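Local coordinates for protein MTH0777 (Methanothermobacter thermautotrophicus, PDB 1KJN) that is of unknown function, a DUF1890-family archaeal protein built as a parallel beta-sheet flanked by helices, at residues A115-L118 / E119-N123. Numbering follows the deposited sequence.
Sequences ADVL and EELVN
The carboxylates of Asp116 and Glu119 are the flat groups that draw near each other on the outer side of this helical turn: Asp116 OD1 and Glu119 OE1 stand 4.5 Å apart, two like charges with no bond between them. With Glu119 CG anti to the backbone N (chi1 -163°) and the chain extended, the carboxylate is carried outward and back toward Asp116. The Glu120 carboxylate lies over Val117 instead, its OE1 3.7 Å from Val117 CA, while Glu120 CG packs against the carbonyl oxygen of Asp116. Asp116 and Glu119 are both exposed, and solvent probably screens the repulsion between them.

Beneath the side chains runs regular alpha-helical i to i+4 bonding. Ala115 O accepts from Glu119 N, Asp116 O from Glu120 N and Val117 O from Leu121 N, the last with an N-H...O angle of 168°. Val122 N lies 2.7 Å from Leu118 O and meets it nearly head-on. At the start of the helix Asp114 OD1 accepts a hydrogen bond from Asp116 N, and a weak one from Val117 N.

The segments 115-118 and 119-123 form the first turns of helix 115-128, the crossover helix of a beta-alpha-beta unit joining strands 105-111 and 132-136 in an alpha/beta fold with a parallel sheet. Its amphipathic character is plain: Leu118, Leu121 and Val122 all touch Ile110 of strand 105-111, and Leu118 also meets Asp112 and Arg137.

The Val117 and Leu121 side chains run alongside each other in one direction, with Val117 CG1 4.0 Å from Leu121 CD1. In the neighbouring row, Val122 CG2 comes to 3.0 Å from Leu118 O, shorter than a relaxed methyl-to-oxygen distance and doubtful in detail.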
loop_
_atom_site.group_PDB
_atom_site.type_symbol
_atom_site.label_atom_id
_atom_site.label_comp_id
_atom_site.label_asym_id
_atom_site.label_seq_id
_atom_site.Cartn_x
_atom_site.Cartn_y
_atom_site.Cartn_z
ATOM N N ALA A 115 -12.734 16.201 9.899
ATOM C CA ALA A 115 -12.304 17.570 9.593
ATOM C C ALA A 115 -11.724 18.303 10.813
ATOM O O ALA A 115 -10.788 19.086 10.679
ATOM C CB ALA A 115 -13.464 18.369 9.012
ATOM N N ASP A 116 -12.274 18.043 11.999
ATOM C CA ASP A 116 -11.798 18.673 13.230
ATOM C C ASP A 116 -10.372 18.249 13.533
ATOM O O ASP A 116 -9.527 19.078 13.854
ATOM C CB ASP A 116 -12.698 18.324 14.427
ATOM C CG ASP A 116 -14.103 18.897 14.298
ATOM O OD1 ASP A 116 -14.251 20.002 13.725
ATOM O OD2 ASP A 116 -15.060 18.239 14.772
ATOM N N VAL A 117 -10.119 16.948 13.428
ATOM C CA VAL A 117 -8.793 16.411 13.677
ATOM C C VAL A 117 -7.819 17.035 12.679
ATOM O O VAL A 117 -6.717 17.428 13.058
ATOM C CB VAL A 117 -8.769 14.868 13.555
ATOM C CG1 VAL A 117 -7.350 14.344 13.718
ATOM C CG2 VAL A 117 -9.697 14.243 14.591
ATOM N N LEU A 118 -8.241 17.171 11.422
ATOM C CA LEU A 118 -7.373 17.773 10.415
ATOM C C LEU A 118 -7.039 19.188 10.820
ATOM O O LEU A 118 -5.892 19.615 10.696
ATOM C CB LEU A 118 -8.045 17.822 9.044
ATOM C CG LEU A 118 -8.302 16.480 8.393
ATOM C CD1 LEU A 118 -8.718 16.675 6.963
ATOM C CD2 LEU A 118 -7.038 15.692 8.452
ATOM N N GLU A 119 -8.051 19.910 11.307
ATOM C CA GLU A 119 -7.878 21.302 11.719
ATOM C C GLU A 119 -6.803 21.465 12.786
ATOM O O GLU A 119 -5.926 22.319 12.664
ATOM C CB GLU A 119 -9.202 21.887 12.210
ATOM C CG GLU A 119 -9.211 23.410 12.269
ATOM C CD GLU A 119 -10.522 23.979 12.800
ATOM O OE1 GLU A 119 -11.607 23.460 12.434
ATOM O OE2 GLU A 119 -10.465 24.958 13.580
ATOM N N GLU A 120 -6.851 20.619 13.809
ATOM C CA GLU A 120 -5.871 20.659 14.890
ATOM C C GLU A 120 -4.472 20.390 14.343
ATOM O O GLU A 120 -3.522 21.099 14.668
ATOM C CB GLU A 120 -6.204 19.610 15.944
ATOM C CG GLU A 120 -7.624 19.695 16.482
ATOM C CD GLU A 120 -8.031 18.467 17.301
ATOM O OE1 GLU A 120 -7.535 17.348 17.020
ATOM O OE2 GLU A 120 -8.863 18.621 18.222
ATOM N N LEU A 121 -4.352 19.376 13.492
ATOM C CA LEU A 121 -3.064 19.024 12.899
ATOM C C LEU A 121 -2.554 20.147 11.997
ATOM O O LEU A 121 -1.379 20.500 12.025
ATOM C CB LEU A 121 -3.181 17.701 12.137
ATOM C CG LEU A 121 -3.335 16.483 13.047
ATOM C CD1 LEU A 121 -3.761 15.262 12.255
ATOM C CD2 LEU A 121 -2.043 16.220 13.770
ATOM N N VAL A 122 -3.463 20.745 11.242
ATOM C CA VAL A 122 -3.118 21.843 10.350
ATOM C C VAL A 122 -2.624 23.025 11.175
ATOM O O VAL A 122 -1.561 23.578 10.893
ATOM C CB VAL A 122 -4.332 22.254 9.478
ATOM C CG1 VAL A 122 -4.094 23.598 8.811
ATOM C CG2 VAL A 122 -4.604 21.180 8.420
ATOM N N ASN A 123 -3.363 23.375 12.226
ATOM C CA ASN A 123 -2.968 24.504 13.080
ATOM C C ASN A 123 -1.616 24.256 13.724
ATOM O O ASN A 123 -0.749 25.130 13.728
ATOM C CB ASN A 123 -4.016 24.763 14.157
ATOM C CG ASN A 123 -5.302 25.290 13.586
ATOM O OD1 ASN A 123 -5.300 25.975 12.565
ATOM N ND2 ASN A 123 -6.417 24.962 14.230
#